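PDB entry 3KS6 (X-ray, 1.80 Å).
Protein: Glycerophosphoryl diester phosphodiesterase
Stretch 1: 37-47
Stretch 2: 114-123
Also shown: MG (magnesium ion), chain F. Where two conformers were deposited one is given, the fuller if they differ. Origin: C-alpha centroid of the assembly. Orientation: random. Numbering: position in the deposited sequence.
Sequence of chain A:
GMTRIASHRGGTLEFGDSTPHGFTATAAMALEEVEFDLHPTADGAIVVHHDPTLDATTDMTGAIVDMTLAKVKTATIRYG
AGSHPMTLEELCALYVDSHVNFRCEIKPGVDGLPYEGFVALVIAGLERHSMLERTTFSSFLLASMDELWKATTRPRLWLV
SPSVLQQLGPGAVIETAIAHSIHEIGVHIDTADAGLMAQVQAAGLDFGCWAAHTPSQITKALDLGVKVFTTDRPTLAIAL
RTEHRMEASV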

# COMPACT_ATOMS: atom_id res chain seq x y z
N ASP A 37 -0.25 5.57 1.16
CA ASP A 37 -1.55 6.06 0.70
C ASP A 37 -1.41 7.58 0.47
O ASP A 37 -0.57 8.22 1.08
CB ASP A 37 -2.61 5.82 1.78
CG ASP A 37 -2.43 4.49 2.50
OD1 ASP A 37 -2.76 3.42 1.91
OD2 ASP A 37 -1.95 4.51 3.65
N LEU A 38 -2.25 8.14 -0.38
CA LEU A 38 -2.11 9.54 -0.78
C LEU A 38 -3.46 10.23 -0.70
O LEU A 38 -4.48 9.60 -0.97
CB LEU A 38 -1.58 9.64 -2.23
CG LEU A 38 -0.20 9.03 -2.59
CD1 LEU A 38 0.09 9.16 -4.13
CD2 LEU A 38 0.89 9.68 -1.77
N HIS A 39 -3.45 11.53 -0.37
CA HIS A 39 -4.64 12.39 -0.36
C HIS A 39 -4.34 13.77 -0.93
O HIS A 39 -3.22 14.28 -0.78
CB HIS A 39 -5.16 12.55 1.07
CG HIS A 39 -5.61 11.27 1.70
ND1 HIS A 39 -6.89 10.78 1.56
CD2 HIS A 39 -4.91 10.35 2.40
CE1 HIS A 39 -6.96 9.62 2.19
NE2 HIS A 39 -5.78 9.33 2.70
N PRO A 40 -5.32 14.39 -1.60
CA PRO A 40 -5.12 15.75 -2.07
C PRO A 40 -5.37 16.77 -0.98
O PRO A 40 -6.18 16.50 -0.10
CB PRO A 40 -6.18 15.88 -3.16
CG PRO A 40 -7.29 14.99 -2.69
CD PRO A 40 -6.64 13.87 -1.97
N THR A 41 -4.68 17.91 -1.04
CA THR A 41 -4.99 19.06 -0.19
C THR A 41 -5.94 20.00 -0.93
O THR A 41 -6.26 19.78 -2.11
CB THR A 41 -3.76 19.84 0.20
OG1 THR A 41 -3.21 20.46 -0.98
CG2 THR A 41 -2.73 18.91 0.90
N ALA A 42 -6.44 21.03 -0.24
CA ALA A 42 -7.37 21.98 -0.88
C ALA A 42 -6.69 22.80 -1.98
O ALA A 42 -7.34 23.14 -2.97
CB ALA A 42 -8.03 22.93 0.18
N ASP A 43 -5.39 23.04 -1.83
CA ASP A 43 -4.61 23.87 -2.75
C ASP A 43 -3.80 23.07 -3.77
O ASP A 43 -2.82 23.57 -4.31
CB ASP A 43 -3.73 24.89 -1.98
CG ASP A 43 -2.70 24.24 -1.04
OD1 ASP A 43 -2.88 23.07 -0.64
OD2 ASP A 43 -1.71 24.92 -0.69
N GLY A 44 -4.18 21.82 -4.00
CA GLY A 44 -3.66 21.04 -5.11
C GLY A 44 -2.37 20.30 -4.91
O GLY A 44 -1.71 19.96 -5.89
N ALA A 45 -2.04 20.00 -3.67
CA ALA A 45 -0.84 19.25 -3.34
C ALA A 45 -1.25 17.81 -3.04
O ALA A 45 -2.45 17.51 -2.96
CB ALA A 45 -0.14 19.86 -2.15
N ILE A 46 -0.25 16.94 -2.92
CA ILE A 46 -0.40 15.51 -2.66
C ILE A 46 0.37 15.18 -1.36
O ILE A 46 1.57 15.37 -1.31
CB ILE A 46 0.14 14.66 -3.79
CG1 ILE A 46 -0.59 15.00 -5.10
CG2 ILE A 46 -0.02 13.15 -3.44
CD1 ILE A 46 -0.03 14.27 -6.29
N VAL A 47 -0.33 14.73 -0.33
CA VAL A 47 0.33 14.35 0.90
C VAL A 47 0.18 12.86 1.16
O VAL A 47 -0.81 12.25 0.77
CB VAL A 47 -0.15 15.14 2.13
CG1 VAL A 47 0.18 16.63 1.97
CG2 VAL A 47 -1.65 14.91 2.38
N PRO A 114 -14.46 8.33 -4.24
CA PRO A 114 -13.17 8.70 -4.81
C PRO A 114 -13.02 10.21 -4.99
O PRO A 114 -14.01 10.91 -5.26
CB PRO A 114 -13.15 8.02 -6.17
CG PRO A 114 -14.32 7.11 -6.23
CD PRO A 114 -15.23 7.42 -5.11
N TYR A 115 -11.80 10.70 -4.81
CA TYR A 115 -11.52 12.10 -5.06
C TYR A 115 -11.49 12.34 -6.58
O TYR A 115 -10.71 11.73 -7.33
CB TYR A 115 -10.18 12.54 -4.50
CG TYR A 115 -9.92 12.42 -3.00
CD1 TYR A 115 -10.47 13.34 -2.10
CD2 TYR A 115 -9.05 11.44 -2.49
CE1 TYR A 115 -10.20 13.26 -0.73
CE2 TYR A 115 -8.77 11.37 -1.14
CZ TYR A 115 -9.33 12.29 -0.25
OH TYR A 115 -9.02 12.25 1.10
N GLU A 116 -12.34 13.24 -7.05
CA GLU A 116 -12.43 13.52 -8.48
C GLU A 116 -11.10 14.05 -9.00
O GLU A 116 -10.52 14.96 -8.43
CB GLU A 116 -13.57 14.50 -8.79
CG GLU A 116 -13.72 14.90 -10.27
CD GLU A 116 -12.81 16.05 -10.71
OE1 GLU A 116 -12.76 17.08 -10.01
OE2 GLU A 116 -12.19 15.93 -11.79
N GLY A 117 -10.65 13.49 -10.12
CA GLY A 117 -9.40 13.91 -10.79
C GLY A 117 -8.07 13.56 -10.13
O GLY A 117 -7.01 13.90 -10.64
N PHE A 118 -8.12 12.83 -9.02
CA PHE A 118 -6.94 12.59 -8.23
C PHE A 118 -6.00 11.57 -8.86
O PHE A 118 -4.80 11.71 -8.75
CB PHE A 118 -7.34 12.19 -6.81
CG PHE A 118 -6.19 12.13 -5.84
CD1 PHE A 118 -5.36 13.25 -5.63
CD2 PHE A 118 -5.94 10.97 -5.10
CE1 PHE A 118 -4.30 13.18 -4.73
CE2 PHE A 118 -4.91 10.91 -4.20
CZ PHE A 118 -4.09 12.00 -4.02
N VAL A 119 -6.54 10.52 -9.48
CA VAL A 119 -5.69 9.55 -10.13
C VAL A 119 -4.79 10.27 -11.16
O VAL A 119 -3.58 10.07 -11.18
CB VAL A 119 -6.52 8.40 -10.76
CG1 VAL A 119 -5.69 7.64 -11.83
CG2 VAL A 119 -7.09 7.50 -9.63
N ALA A 120 -5.38 11.19 -11.93
CA ALA A 120 -4.60 11.98 -12.90
C ALA A 120 -3.49 12.79 -12.20
O ALA A 120 -2.35 12.83 -12.69
CB ALA A 120 -5.52 12.92 -13.72
N LEU A 121 -3.82 13.44 -11.08
CA LEU A 121 -2.84 14.23 -10.31
C LEU A 121 -1.68 13.38 -9.80
O LEU A 121 -0.51 13.80 -9.79
CB LEU A 121 -3.46 14.82 -9.04
CG LEU A 121 -3.77 16.27 -8.76
CD1 LEU A 121 -5.07 16.65 -9.50
CD2 LEU A 121 -3.90 16.43 -7.18
N VAL A 122 -2.04 12.21 -9.28
CA VAL A 122 -1.02 11.31 -8.74
C VAL A 122 -0.08 10.83 -9.84
O VAL A 122 1.15 10.86 -9.67
CB VAL A 122 -1.65 10.12 -7.94
CG1 VAL A 122 -0.54 9.05 -7.63
CG2 VAL A 122 -2.37 10.60 -6.66
N ILE A 123 -0.63 10.39 -10.96
CA ILE A 123 0.17 9.89 -12.09
C ILE A 123 1.11 11.02 -12.58
O ILE A 123 2.29 10.81 -12.78
CB ILE A 123 -0.72 9.33 -13.23
CG1 ILE A 123 -1.39 8.02 -12.79
CG2 ILE A 123 0.11 9.14 -14.51
CD1 ILE A 123 -2.51 7.59 -13.69
MG MG F . -2.59 1.42 2.41
O HOH W 1 -1.34 1.97 4.03
O HOH W 2 -4.22 1.51 3.71

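Residues 37-40 and 46-47 are strands of one hairpin, paired through His-39 N to Val-47 O and Val-47 N to His-39 O, both 3.0 Å. A type I turn from Thr-41 to Gly-44 joins them; Thr-41 OG1 braces it, donating to Asp-43 OD1 (2.7 Å) and accepting from Ala-45 N (3.0 Å). In the second stretch, a type II turn from Tyr-115 to Phe-118 leads into the helix, with Gly-117 as N-cap. Helix 118-123 crosses strand 37-40 at 113°, the axes 9.6 Å apart at closest approach, so side chains fill the gap.

Pro-40 CD sits in the corner formed by two aromatic rings, over a face of each, 3.4 Å from the Tyr-115 ring centroid and 3.8 Å from that of Phe-118, placing polarized C-H groups against pi electrons. Beside it, His-39 ND1 and Tyr-115 OH form the one hydrogen bond between the stretches (2.6 Å); the rings meet rim to rim, nearly perpendicular, which brings the hydroxyl close to the imidazole plane. The other side-chain pairings are apolar. Leu-38 CD1 packs on Val-122 CG1 (3.6 Å), while Ile-46 CG1 reaches Phe-118 CE1 (4.1 Å) and Leu-121 CD2 (4.2 Å). Away from this interface, Asp-37 OD1 binds the magnesium ion MG at 2.1 Å.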